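Regulator of nonsense transcripts 2 (Homo sapiens, PDB 4CEK) acts in nonsense-mediated mRNA decay, the pathway that clears transcripts with premature stop codons, and is represented here by its second MIF4G domain, a helical module. Local coordinates at residues Met139-Met143 / Asn144-Lys148; Cys182-Asp185 / Val186-Leu190; Ile208-Glu211 / Thr212-Thr216; Gly221-Lys225 / Phe226-Thr230; His247-Ile250 / Glu251-Cys254. All coordinates share one frame; numbering follows the deposited sequence.

Interaction 1 (Met139-Met143 / Asn144-Lys148); sequences MDFCM and NMNTK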
loop_
_atom_site.group_PDB
_atom_site.type_symbol
_atom_site.label_atom_id
_atom_site.label_comp_id
_atom_site.label_asym_id
_atom_site.label_seq_id
_atom_site.Cartn_x
_atom_site.Cartn_y
_atom_site.Cartn_z
ATOM N N MET A 139 -15.631 5.393 10.864
ATOM C CA MET A 139 -16.400 5.930 12.001
ATOM C C MET A 139 -16.949 4.777 12.827
ATOM O O MET A 139 -16.836 4.766 14.054
ATOM C CB MET A 139 -17.501 6.874 11.527
ATOM C CG MET A 139 -16.980 8.250 11.119
ATOM S SD MET A 139 -18.153 9.425 10.363
ATOM C CE MET A 139 -18.560 8.633 8.814
ATOM N N ASP A 140 -17.481 3.774 12.141
ATOM C CA ASP A 140 -18.027 2.589 12.793
ATOM C C ASP A 140 -16.977 1.884 13.659
ATOM O O ASP A 140 -17.240 1.516 14.804
ATOM C CB ASP A 140 -18.605 1.637 11.724
ATOM C CG ASP A 140 -19.295 0.427 12.306
ATOM O OD1 ASP A 140 -19.617 0.445 13.516
ATOM O OD2 ASP A 140 -19.536 -0.556 11.551
ATOM N N PHE A 141 -15.785 1.685 13.110
ATOM C CA PHE A 141 -14.722 0.988 13.834
ATOM C C PHE A 141 -14.256 1.817 15.033
ATOM O O PHE A 141 -14.078 1.315 16.135
ATOM C CB PHE A 141 -13.531 0.714 12.905
ATOM C CG PHE A 141 -12.488 -0.123 13.534
ATOM C CD1 PHE A 141 -11.505 0.460 14.288
ATOM C CD2 PHE A 141 -12.546 -1.503 13.455
ATOM C CE1 PHE A 141 -10.548 -0.317 14.939
ATOM C CE2 PHE A 141 -11.600 -2.287 14.105
ATOM C CZ PHE A 141 -10.588 -1.681 14.841
ATOM N N CYS A 142 -14.065 3.099 14.794
ATOM C CA CYS A 142 -13.518 4.003 15.791
ATOM C C CYS A 142 -14.449 4.173 17.022
ATOM O O CYS A 142 -13.993 4.504 18.113
ATOM C CB CYS A 142 -13.240 5.353 15.123
ATOM S SG CYS A 142 -11.968 6.332 15.913
ATOM N N MET A 143 -15.739 3.914 16.840
ATOM C CA MET A 143 -16.743 4.186 17.854
ATOM C C MET A 143 -17.312 2.964 18.554
ATOM O O MET A 143 -17.807 3.098 19.666
ATOM C CB MET A 143 -17.906 4.938 17.226
ATOM C CG MET A 143 -17.617 6.410 17.006
ATOM S SD MET A 143 -18.987 7.395 17.602
ATOM C CE MET A 143 -19.117 6.884 19.326
ATOM N N ASN A 144 -17.276 1.793 17.914
ATOM C CA ASN A 144 -17.885 0.590 18.490
ATOM C C ASN A 144 -16.948 -0.591 18.691
ATOM O O ASN A 144 -17.340 -1.600 19.307
ATOM C CB ASN A 144 -19.056 0.153 17.612
ATOM C CG ASN A 144 -19.908 1.325 17.173
ATOM O OD1 ASN A 144 -20.127 2.257 17.938
ATOM N ND2 ASN A 144 -20.366 1.300 15.937
ATOM N N MET A 145 -15.720 -0.495 18.178
ATOM C CA MET A 145 -14.878 -1.700 18.040
ATOM C C MET A 145 -13.428 -1.519 18.422
ATOM O O MET A 145 -12.690 -2.487 18.432
ATOM C CB MET A 145 -14.907 -2.224 16.601
ATOM C CG MET A 145 -16.273 -2.203 15.954
ATOM S SD MET A 145 -16.211 -2.707 14.239
ATOM C CE MET A 145 -15.669 -4.375 14.473
ATOM N N ASN A 146 -13.020 -0.301 18.731
ATOM C CA ASN A 146 -11.636 -0.040 19.045
ATOM C C ASN A 146 -11.154 -0.796 20.305
ATOM O O ASN A 146 -11.686 -0.657 21.397
ATOM C CB ASN A 146 -11.407 1.455 19.184
ATOM C CG ASN A 146 -9.951 1.803 19.141
ATOM O OD1 ASN A 146 -9.123 0.938 18.863
ATOM N ND2 ASN A 146 -9.620 3.065 19.406
ATOM N N THR A 147 -10.115 -1.591 20.123
ATOM C CA THR A 147 -9.680 -2.572 21.101
ATOM C C THR A 147 -8.377 -3.109 20.535
ATOM O O THR A 147 -8.335 -3.511 19.366
ATOM C CB THR A 147 -10.701 -3.706 21.201
ATOM O OG1 THR A 147 -11.803 -3.287 22.023
ATOM C CG2 THR A 147 -10.067 -4.964 21.743
ATOM N N LYS A 148 -7.320 -3.054 21.337
ATOM C CA LYS A 148 -6.026 -3.603 20.984
ATOM C C LYS A 148 -6.166 -4.880 20.145
ATOM O O LYS A 148 -5.659 -4.942 19.023
ATOM C CB LYS A 148 -5.193 -3.886 22.243
ATOM C CG LYS A 148 -3.689 -3.776 22.014
ATOM C CD LYS A 148 -2.894 -4.670 22.963
ATOM C CE LYS A 148 -1.421 -4.734 22.568
ATOM N NZ LYS A 148 -0.514 -4.917 23.740
#
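Asp140 and Asn144 sit one helical turn apart and share the shortest hydrogen bond of the contact, Asn144 ND2 to Asp140 OD1 at 2.7 Å. The donor lies nearly in line with the C-O bond of the carboxylate oxygen, yet the N-H is bent and the oxygen is tilted out of the amide plane of Asn144; the side chains cross at about a right angle, and their carboxylate and amide planes differ by 62°. Asn144 keeps CG next to its own backbone nitrogen (chi1 -43°), which folds the amide back over the preceding turn and leaves CG 3.6 Å from Asp140 O. With an alanine at Asp140, the Asn144 amide would probably lose its mate and be set free to turn. Two backbone bonds accompany it: Asn144 N to Asp140 O (3.1 Å) and Met145 N to Phe141 O (3.2 Å). They belong to the closing turn of helix 131-144; Met145 is the first residue to leave helical phi/psi, and the chain then passes through a short connector into helix 148-159. Asn146, in that connector, bonds through OD1 to Arg151 of the second helix. Packing is carried by a Met-aromatic contact. Met145 CB rests over one face of the Phe141 ring toward its rim, while SD stands obliquely, 3.9 Å from Phe141 CD2 and 5.0 Å from the ring centroid, 56° off the normal. The Met145 side chain also packs on Ile117, Val118 and Phe121 of helix 110-124.

Interaction 2 (Cys182-Asp185 / Val186-Leu190); sequences CMSD and VAEDL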
loop_
_atom_site.group_PDB
_atom_site.type_symbol
_atom_site.label_atom_id
_atom_site.label_comp_id
_atom_site.label_asym_id
_atom_site.label_seq_id
_atom_site.Cartn_x
_atom_site.Cartn_y
_atom_site.Cartn_z
ATOM N N CYS A 182 -5.774 8.987 15.587
ATOM C CA CYS A 182 -6.263 8.581 16.884
ATOM C C CYS A 182 -6.108 7.090 17.217
ATOM O O CYS A 182 -6.640 6.625 18.207
ATOM C CB CYS A 182 -7.713 8.996 16.997
ATOM S SG CYS A 182 -8.772 7.972 15.999
ATOM N N MET A 183 -5.386 6.352 16.381
ATOM C CA MET A 183 -4.850 5.015 16.692
ATOM C C MET A 183 -3.740 4.733 15.652
ATOM O O MET A 183 -3.863 3.899 14.746
ATOM C CB MET A 183 -5.921 3.934 16.633
ATOM C CG MET A 183 -6.664 3.834 15.318
ATOM S SD MET A 183 -7.866 2.502 15.325
ATOM C CE MET A 183 -9.115 3.388 16.292
ATOM N N SER A 184 -2.660 5.474 15.770
ATOM C CA SER A 184 -1.552 5.352 14.845
ATOM C C SER A 184 -1.080 3.893 14.597
ATOM O O SER A 184 -0.670 3.599 13.484
ATOM C CB SER A 184 -0.386 6.236 15.332
ATOM O OG SER A 184 0.225 5.690 16.477
ATOM N N ASP A 185 -1.148 3.010 15.623
ATOM C CA ASP A 185 -0.603 1.610 15.551
ATOM C C ASP A 185 -1.142 0.721 14.416
ATOM O O ASP A 185 -0.563 -0.300 14.059
ATOM C CB ASP A 185 -0.829 0.892 16.865
ATOM C CG ASP A 185 -2.279 0.903 17.276
ATOM O OD1 ASP A 185 -2.927 1.969 17.090
ATOM O OD2 ASP A 185 -2.761 -0.144 17.783
ATOM N N VAL A 186 -2.277 1.088 13.865
ATOM C CA VAL A 186 -2.750 0.408 12.697
ATOM C C VAL A 186 -1.785 0.681 11.534
ATOM O O VAL A 186 -1.331 -0.266 10.871
ATOM C CB VAL A 186 -4.151 0.875 12.352
ATOM C CG1 VAL A 186 -4.541 0.307 10.993
ATOM C CG2 VAL A 186 -5.098 0.448 13.490
ATOM N N ALA A 187 -1.443 1.952 11.334
ATOM C CA ALA A 187 -0.480 2.350 10.288
ATOM C C ALA A 187 0.870 1.665 10.529
ATOM O O ALA A 187 1.431 1.033 9.623
ATOM C CB ALA A 187 -0.314 3.859 10.256
ATOM N N GLU A 188 1.339 1.721 11.773
ATOM C CA GLU A 188 2.657 1.238 12.109
ATOM C C GLU A 188 2.776 -0.233 11.776
ATOM O O GLU A 188 3.782 -0.657 11.253
ATOM C CB GLU A 188 2.958 1.360 13.607
ATOM C CG GLU A 188 2.477 2.603 14.350
ATOM C CD GLU A 188 3.320 3.805 14.065
ATOM O OE1 GLU A 188 4.251 3.661 13.231
ATOM O OE2 GLU A 188 3.037 4.874 14.673
ATOM N N ASP A 189 1.776 -1.022 12.143
ATOM C CA ASP A 189 1.855 -2.469 12.000
ATOM C C ASP A 189 1.747 -2.863 10.520
ATOM O O ASP A 189 2.505 -3.711 10.057
ATOM C CB ASP A 189 0.721 -3.179 12.767
ATOM C CG ASP A 189 1.022 -3.387 14.268
ATOM O OD1 ASP A 189 1.942 -2.755 14.817
ATOM O OD2 ASP A 189 0.301 -4.199 14.900
ATOM N N LEU A 190 0.802 -2.253 9.805
ATOM C CA LEU A 190 0.585 -2.558 8.402
ATOM C C LEU A 190 1.869 -2.210 7.643
ATOM O O LEU A 190 2.364 -3.048 6.885
ATOM C CB LEU A 190 -0.643 -1.828 7.823
ATOM C CG LEU A 190 -1.085 -2.305 6.424
ATOM C CD1 LEU A 190 -1.318 -3.809 6.327
ATOM C CD2 LEU A 190 -2.314 -1.564 5.961
#
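Glu188 brings its carboxylate back to Ser184 with one oxygen: OE2 accepts a weak hydrogen bond from Ser184 OG at 3.4 Å, and the same oxygen lies 3.7 Å from Ser184 CB. The bend at chi2 (-76°) makes this possible, laying Glu188 CG 3.5 Å from Asp185 CA before the carboxylate turns to the serine. A second flat group, the Asp185 carboxylate, stands beside the start of the next residue, with CG 3.4 Å from Val186 N; CG falls between the backbone nitrogen and carbonyl carbon (chi1 55°), and OD2 forms a salt bridge with Arg151 of helix 148-159. A third, on Asp189, has its CG 3.5 Å from Asp185 O.

The backbone is already helical here. Ser184 O takes Glu188 N at 3.2 Å and Asp185 O takes Asp189 N at 3.1 Å, the opening turn of helix 185-203. Met183 and Val186 lie side by side and point the same way, SD meeting CG2 at 3.9 Å. Met183 also packs against Phe141, and Val186 against Val155 of helix 148-159. Negative groups clustered at the amino end of a helix would be expected to interact favourably with its dipole; Arg151 should steady Asp185 further, offsetting whatever repulsion comes from Asp189.

Interaction 3 (Ile208-Glu211 / Thr212-Thr216); sequences INIE and TKNKT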
loop_
_atom_site.group_PDB
_atom_site.type_symbol
_atom_site.label_atom_id
_atom_site.label_comp_id
_atom_site.label_asym_id
_atom_site.label_seq_id
_atom_site.Cartn_x
_atom_site.Cartn_y
_atom_site.Cartn_z
ATOM N N ILE A 208 8.104 -16.827 -6.846
ATOM C CA ILE A 208 6.776 -16.358 -6.424
ATOM C C ILE A 208 6.183 -15.346 -7.450
ATOM O O ILE A 208 6.831 -14.368 -7.837
ATOM C CB ILE A 208 6.801 -15.844 -4.940
ATOM C CG1 ILE A 208 5.385 -15.706 -4.357
ATOM C CG2 ILE A 208 7.578 -14.541 -4.795
ATOM C CD1 ILE A 208 5.316 -16.008 -2.871
ATOM N N ASN A 209 4.960 -15.635 -7.905
ATOM C CA ASN A 209 4.275 -14.912 -8.991
ATOM C C ASN A 209 4.390 -13.388 -8.948
ATOM O O ASN A 209 4.144 -12.780 -7.905
ATOM C CB ASN A 209 2.780 -15.304 -9.036
ATOM C CG ASN A 209 2.072 -15.172 -7.677
ATOM O OD1 ASN A 209 2.615 -14.607 -6.721
ATOM N ND2 ASN A 209 0.851 -15.708 -7.592
ATOM N N ILE A 210 4.734 -12.775 -10.085
ATOM C CA ILE A 210 4.902 -11.305 -10.158
ATOM C C ILE A 210 3.644 -10.548 -9.696
ATOM O O ILE A 210 3.740 -9.428 -9.194
ATOM C CB ILE A 210 5.335 -10.813 -11.575
ATOM C CG1 ILE A 210 5.814 -9.341 -11.548
ATOM C CG2 ILE A 210 4.192 -10.945 -12.572
ATOM C CD1 ILE A 210 6.975 -9.045 -10.627
ATOM N N GLU A 211 2.480 -11.179 -9.833
ATOM C CA GLU A 211 1.209 -10.544 -9.487
ATOM C C GLU A 211 0.999 -10.255 -7.994
ATOM O O GLU A 211 0.395 -9.229 -7.656
ATOM C CB GLU A 211 0.058 -11.401 -9.995
ATOM C CG GLU A 211 -1.242 -10.633 -10.111
ATOM C CD GLU A 211 -2.218 -11.304 -11.047
ATOM O OE1 GLU A 211 -1.767 -11.849 -12.082
ATOM O OE2 GLU A 211 -3.430 -11.273 -10.739
ATOM N N THR A 212 1.469 -11.152 -7.118
ATOM C CA THR A 212 1.481 -10.895 -5.661
ATOM C C THR A 212 2.456 -9.780 -5.311
ATOM O O THR A 212 2.153 -8.908 -4.533
ATOM C CB THR A 212 1.932 -12.121 -4.841
ATOM O OG1 THR A 212 1.118 -13.250 -5.171
ATOM C CG2 THR A 212 1.836 -11.825 -3.344
ATOM N N LYS A 213 3.637 -9.825 -5.906
ATOM C CA LYS A 213 4.660 -8.824 -5.662
ATOM C C LYS A 213 4.090 -7.421 -5.984
ATOM O O LYS A 213 4.287 -6.450 -5.229
ATOM C CB LYS A 213 5.892 -9.146 -6.507
ATOM C CG LYS A 213 6.431 -10.559 -6.287
ATOM C CD LYS A 213 7.636 -10.874 -7.181
ATOM C CE LYS A 213 8.561 -11.935 -6.585
ATOM N NZ LYS A 213 9.961 -11.853 -7.107
ATOM N N ASN A 214 3.367 -7.335 -7.103
ATOM C CA ASN A 214 2.736 -6.088 -7.547
ATOM C C ASN A 214 1.628 -5.601 -6.589
ATOM O O ASN A 214 1.494 -4.407 -6.395
ATOM C CB ASN A 214 2.219 -6.229 -9.000
ATOM C CG ASN A 214 3.350 -6.204 -10.062
ATOM O OD1 ASN A 214 4.476 -5.721 -9.822
ATOM N ND2 ASN A 214 3.035 -6.723 -11.257
ATOM N N LYS A 215 0.878 -6.516 -5.959
ATOM C CA LYS A 215 -0.045 -6.158 -4.896
ATOM C C LYS A 215 0.716 -5.471 -3.753
ATOM O O LYS A 215 0.307 -4.401 -3.298
ATOM C CB LYS A 215 -0.761 -7.392 -4.317
ATOM C CG LYS A 215 -1.819 -7.068 -3.239
ATOM C CD LYS A 215 -1.957 -8.113 -2.116
ATOM C CE LYS A 215 -0.765 -8.131 -1.156
ATOM N NZ LYS A 215 -0.900 -7.410 0.159
ATOM N N THR A 216 1.805 -6.082 -3.279
ATOM C CA THR A 216 2.565 -5.494 -2.179
ATOM C C THR A 216 3.028 -4.100 -2.559
ATOM O O THR A 216 2.856 -3.165 -1.794
ATOM C CB THR A 216 3.795 -6.332 -1.795
ATOM O OG1 THR A 216 3.386 -7.590 -1.263
ATOM C CG2 THR A 216 4.620 -5.623 -0.764
#
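Thr212 OG1 donates to Asn209 OD1 at 2.5 Å, a short bond in which the hydroxyl is tilted 31° from the carbonyl plane of the amide. Asn209 holds the N-cap position of helix 210-225, and its CG lies between the backbone nitrogen and carbonyl carbon (chi1 52°), which turns OD1 to the threonine. The backbone repeats this link only weakly, Thr212 N to Asn209 O at 3.2 Å. From the first turn onward the helix is regular, as the bond from Asn214 N to Ile210 O (3.0 Å) attests.

Lys213 runs extended back along the helix start. The side chain crosses that of Ile210 at about a right angle, CD 4.0 Å from Ile210 CD1, and its CE reaches Ile208, 3.3 Å from CG2, a close approach. The aliphatic stem thus passes across both isoleucines before the amine, bonded to His248 of helix 247-266, leaves the segment. Against that same helix Ile210 packs on both His248 and Glu251. On other flanks Ile208 and Lys213 touch His201 of helix 185-203, and Thr212 meets Glu91 of helix 89-99, placing this helix start among three neighbouring helices.

Interaction 4 (Gly221-Lys225 / Phe226-Thr230); sequences GELTK and FKMFT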
loop_
_atom_site.group_PDB
_atom_site.type_symbol
_atom_site.label_atom_id
_atom_site.label_comp_id
_atom_site.label_asym_id
_atom_site.label_seq_id
_atom_site.Cartn_x
_atom_site.Cartn_y
_atom_site.Cartn_z
ATOM N N GLY A 221 2.496 1.946 -2.525
ATOM C CA GLY A 221 2.281 3.168 -3.294
ATOM C C GLY A 221 1.108 3.967 -2.801
ATOM O O GLY A 221 1.166 5.187 -2.718
ATOM N N GLU A 222 0.002 3.298 -2.531
ATOM C CA GLU A 222 -1.220 4.005 -2.061
ATOM C C GLU A 222 -0.984 4.667 -0.685
ATOM O O GLU A 222 -1.283 5.846 -0.458
ATOM C CB GLU A 222 -2.381 3.013 -1.988
ATOM C CG GLU A 222 -2.979 2.656 -3.355
ATOM C CD GLU A 222 -3.378 3.915 -4.132
ATOM O OE1 GLU A 222 -3.867 4.883 -3.513
ATOM O OE2 GLU A 222 -3.154 3.984 -5.356
ATOM N N LEU A 223 -0.325 3.921 0.184
ATOM C CA LEU A 223 0.079 4.403 1.492
ATOM C C LEU A 223 1.045 5.562 1.410
ATOM O O LEU A 223 1.060 6.404 2.294
ATOM C CB LEU A 223 0.659 3.233 2.316
ATOM C CG LEU A 223 -0.457 2.301 2.836
ATOM C CD1 LEU A 223 0.077 0.981 3.304
ATOM C CD2 LEU A 223 -1.251 2.994 3.955
ATOM N N THR A 224 1.844 5.630 0.345
ATOM C CA THR A 224 2.814 6.710 0.196
ATOM C C THR A 224 2.058 7.978 -0.138
ATOM O O THR A 224 2.373 9.084 0.392
ATOM C CB THR A 224 3.825 6.404 -0.940
ATOM O OG1 THR A 224 4.534 5.195 -0.627
ATOM C CG2 THR A 224 4.837 7.530 -1.134
ATOM N N LYS A 225 1.073 7.842 -1.039
ATOM C CA LYS A 225 0.251 9.001 -1.431
ATOM C C LYS A 225 -0.505 9.553 -0.221
ATOM O O LYS A 225 -0.781 10.722 -0.178
ATOM C CB LYS A 225 -0.707 8.682 -2.621
ATOM C CG LYS A 225 0.007 8.631 -3.992
ATOM C CD LYS A 225 -0.885 8.221 -5.189
ATOM C CE LYS A 225 -1.505 6.842 -5.037
ATOM N NZ LYS A 225 -2.139 6.295 -6.293
ATOM N N PHE A 226 -0.811 8.705 0.760
ATOM C CA PHE A 226 -1.445 9.154 2.000
ATOM C C PHE A 226 -0.448 9.591 3.112
ATOM O O PHE A 226 -0.872 9.936 4.223
ATOM C CB PHE A 226 -2.375 8.045 2.521
ATOM C CG PHE A 226 -3.731 8.053 1.872
ATOM C CD1 PHE A 226 -4.616 9.060 2.145
ATOM C CD2 PHE A 226 -4.099 7.061 1.005
ATOM C CE1 PHE A 226 -5.854 9.089 1.553
ATOM C CE2 PHE A 226 -5.321 7.062 0.413
ATOM C CZ PHE A 226 -6.209 8.076 0.688
ATOM N N LYS A 227 0.852 9.559 2.804
ATOM C CA LYS A 227 1.923 9.878 3.747
ATOM C C LYS A 227 1.972 8.919 4.932
ATOM O O LYS A 227 2.441 9.315 5.982
ATOM C CB LYS A 227 1.806 11.321 4.274
ATOM C CG LYS A 227 1.589 12.374 3.198
ATOM C CD LYS A 227 1.437 13.765 3.805
ATOM C CE LYS A 227 0.934 14.777 2.766
ATOM N NZ LYS A 227 0.260 15.975 3.361
ATOM N N MET A 228 1.467 7.690 4.786
ATOM C CA MET A 228 1.688 6.654 5.798
ATOM C C MET A 228 3.072 6.033 5.641
ATOM O O MET A 228 3.665 5.657 6.610
ATOM C CB MET A 228 0.616 5.593 5.746
ATOM C CG MET A 228 -0.775 6.124 6.095
ATOM S SD MET A 228 -0.959 6.829 7.783
ATOM C CE MET A 228 -0.709 8.590 7.540
ATOM N N PHE A 229 3.584 5.922 4.415
ATOM C CA PHE A 229 5.024 5.764 4.159
ATOM C C PHE A 229 5.518 7.138 3.818
ATOM O O PHE A 229 4.787 7.900 3.200
ATOM C CB PHE A 229 5.301 4.853 2.991
ATOM C CG PHE A 229 5.208 3.412 3.331
ATOM C CD1 PHE A 229 6.310 2.723 3.807
ATOM C CD2 PHE A 229 4.015 2.731 3.199
ATOM C CE1 PHE A 229 6.221 1.378 4.121
ATOM C CE2 PHE A 229 3.922 1.384 3.528
ATOM C CZ PHE A 229 5.028 0.711 3.974
ATOM N N THR A 230 6.717 7.489 4.277
ATOM C CA THR A 230 7.293 8.783 3.975
ATOM C C THR A 230 7.934 8.628 2.609
ATOM O O THR A 230 8.148 7.485 2.145
ATOM C CB THR A 230 8.407 9.189 4.983
ATOM O OG1 THR A 230 9.390 8.168 4.981
ATOM C CG2 THR A 230 7.876 9.430 6.438
HETATM O O HOH W 1 4.691 9.904 1.452
#
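Leu223 O and Thr224 O receive the two bonds of a Schellman motif that ends helix 210-225: Met228 N reaches Leu223 O at 2.8 Å and Lys227 N reaches Thr224 O at 2.9 Å. Lys227 has the positive phi (63°) that reverses the chain. Before it, Phe226 N still makes the ordinary helical bond to Glu222 O at 3.1 Å, while Phe229 N adds a weak one to Leu223 O, so that this carbonyl collects several donors where the helix stops.

The side chains seal the reversal in the way expected of this motif, with an apolar pair bracketing it: Leu223 CD2 packs on Met228 CB at 3.7 Å, the two chains crossing at about a right angle. Leu223 also meets Phe229, its CB lying in the plane of the ring at the edge, 3.5 Å from CD2. Leu223 further packs on Leu194, and Phe229 on Cys191 and Arg195, all of helix 185-203. On another flank Lys225, bent at chi3 (-60°) on its way to the Glu222 carboxylate, forms a salt bridge of 2.7 Å from NZ to Glu222 OE2, the amine standing above the carboxylate plane; the other oxygen of Glu222 is bonded to Tyr18 OH. One water finally ties the turn together, donating to both Thr224 O and Phe229 O, each at 2.7 Å from the water oxygen.

Interaction 5 (His247-Ile250 / Glu251-Cys254); sequences HHHI and EMAC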
loop_
_atom_site.group_PDB
_atom_site.type_symbol
_atom_site.label_atom_id
_atom_site.label_comp_id
_atom_site.label_asym_id
_atom_site.label_seq_id
_atom_site.Cartn_x
_atom_site.Cartn_y
_atom_site.Cartn_z
ATOM N N HIS A 247 14.784 -8.911 -13.854
ATOM C CA HIS A 247 13.449 -8.968 -14.385
ATOM C C HIS A 247 12.347 -8.671 -13.400
ATOM O O HIS A 247 11.520 -7.800 -13.675
ATOM C CB HIS A 247 13.215 -10.285 -15.124
ATOM C CG HIS A 247 13.862 -10.335 -16.505
ATOM N ND1 HIS A 247 14.867 -9.490 -16.878
ATOM C CD2 HIS A 247 13.644 -11.189 -17.590
ATOM C CE1 HIS A 247 15.252 -9.782 -18.136
ATOM N NE2 HIS A 247 14.504 -10.823 -18.573
ATOM N N HIS A 248 12.287 -9.363 -12.262
ATOM C CA HIS A 248 11.197 -9.096 -11.313
ATOM C C HIS A 248 11.342 -7.728 -10.664
ATOM O O HIS A 248 10.362 -7.046 -10.455
ATOM C CB HIS A 248 10.996 -10.245 -10.311
ATOM C CG HIS A 248 10.077 -11.367 -10.831
ATOM N ND1 HIS A 248 9.516 -12.297 -10.017
ATOM C CD2 HIS A 248 9.621 -11.664 -12.129
ATOM C CE1 HIS A 248 8.764 -13.151 -10.754
ATOM N NE2 HIS A 248 8.820 -12.758 -12.038
ATOM N N HIS A 249 12.555 -7.268 -10.432
ATOM C CA HIS A 249 12.753 -5.987 -9.795
ATOM C C HIS A 249 12.384 -4.798 -10.643
ATOM O O HIS A 249 12.020 -3.728 -10.092
ATOM C CB HIS A 249 14.184 -5.831 -9.318
ATOM C CG HIS A 249 14.584 -6.845 -8.288
ATOM N ND1 HIS A 249 15.832 -6.902 -7.769
ATOM C CD2 HIS A 249 13.850 -7.872 -7.684
ATOM C CE1 HIS A 249 15.898 -7.919 -6.887
ATOM N NE2 HIS A 249 14.676 -8.510 -6.833
ATOM N N ILE A 250 12.531 -4.949 -11.965
ATOM C CA ILE A 250 12.198 -3.917 -12.943
ATOM C C ILE A 250 10.689 -3.759 -12.922
ATOM O O ILE A 250 10.217 -2.623 -12.881
ATOM C CB ILE A 250 12.665 -4.260 -14.399
ATOM C CG1 ILE A 250 14.196 -4.182 -14.568
ATOM C CG2 ILE A 250 12.080 -3.287 -15.391
ATOM C CD1 ILE A 250 14.721 -4.963 -15.778
ATOM N N GLU A 251 9.928 -4.863 -12.917
ATOM C CA GLU A 251 8.463 -4.738 -12.912
ATOM C C GLU A 251 7.922 -4.148 -11.615
ATOM O O GLU A 251 7.067 -3.254 -11.637
ATOM C CB GLU A 251 7.750 -6.033 -13.183
ATOM C CG GLU A 251 8.369 -6.886 -14.255
ATOM C CD GLU A 251 7.431 -7.974 -14.746
ATOM O OE1 GLU A 251 6.196 -7.674 -14.875
ATOM O OE2 GLU A 251 7.946 -9.111 -14.996
ATOM N N MET A 252 8.417 -4.637 -10.491
ATOM C CA MET A 252 8.041 -4.072 -9.175
ATOM C C MET A 252 8.294 -2.579 -9.180
ATOM O O MET A 252 7.450 -1.804 -8.758
ATOM C CB MET A 252 8.827 -4.744 -8.038
ATOM C CG MET A 252 8.533 -6.244 -7.858
ATOM S SD MET A 252 9.619 -7.003 -6.611
ATOM C CE MET A 252 9.138 -6.023 -5.195
ATOM N N ALA A 253 9.453 -2.184 -9.686
ATOM C CA ALA A 253 9.811 -0.764 -9.817
ATOM C C ALA A 253 8.805 0.055 -10.623
ATOM O O ALA A 253 8.493 1.199 -10.246
ATOM C CB ALA A 253 11.169 -0.617 -10.481
ATOM N N CYS A 254 8.372 -0.505 -11.752
ATOM C CA CYS A 254 7.517 0.180 -12.715
ATOM C C CYS A 254 6.120 0.245 -12.175
ATOM O O CYS A 254 5.450 1.287 -12.307
ATOM C CB CYS A 254 7.549 -0.500 -14.134
ATOM S SG CYS A 254 9.174 -0.324 -14.992
#
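His248 and Glu251 approach obliquely, the imidazole and carboxylate planes turned 84° apart, almost perpendicular. Ring carbon CD2 comes nearest, 4.2 Å from Glu251 OE2, while His248 NE2 stays 4.8 Å from that oxygen, so the ring nitrogen and the carboxylate are near but not in contact. Glu251 keeps CG beside its backbone nitrogen (chi1 -41°), which sets CG 3.3 Å from His247 O and lets the extended chain carry OE2 to Tyr294 OH of helix 292-305. A leucine in place of Glu251 is likely to leave the Tyr294 hydroxyl without this acceptor and this link to helix 292-305 lost.

Met252 and His249 meet with an oblique sulfur-aromatic contact, SD lying 5.5 Å from the ring centroid and 63° off the normal; nearer the backbone, Met252 CG sits 3.3 Å from His248 O. Further along, Ile250 CG2 and Cys254 SG touch at 4.2 Å. All this lies on the first two turns of helix 247-266, whose regular bonding is seen in the nearly straight link from Met252 N to His248 O at 3.1 Å.

Both nitrogens of His249 face carbonyl oxygens, ND1 that of Asp244 and, weakly, NE2 that of Val202, which should fix the ring's rotation and might favour a protonated imidazole. His248, by contrast, offers ND1 to a lysine amine, which is consistent with its proton lying on NE2.

The five contacts follow one another along a single chain and mark helix starts, ends and turns of the MIF4G fold; no ligand or active site is involved. Interactions 1 and 2, with centres 13 Å apart, pack directly: Cys142 SG and Cys182 SG lie 3.6 Å apart, and Phe141 CE1 meets Met183 SD at 3.9 Å. Interaction 2 in turn touches interaction 4, Ala187 CB to Met228 SD at 3.9 Å. Interactions 3 and 4 occupy opposite ends of helix 210-225, centres 19 Å apart. Interaction 3 is joined to interaction 5 by a probable hydrogen bond, Lys213 NZ to His248 ND1 at 3.0 Å. Interactions 1 and 5 lie on opposite sides of the chain's centre, about 38 Å apart between centres.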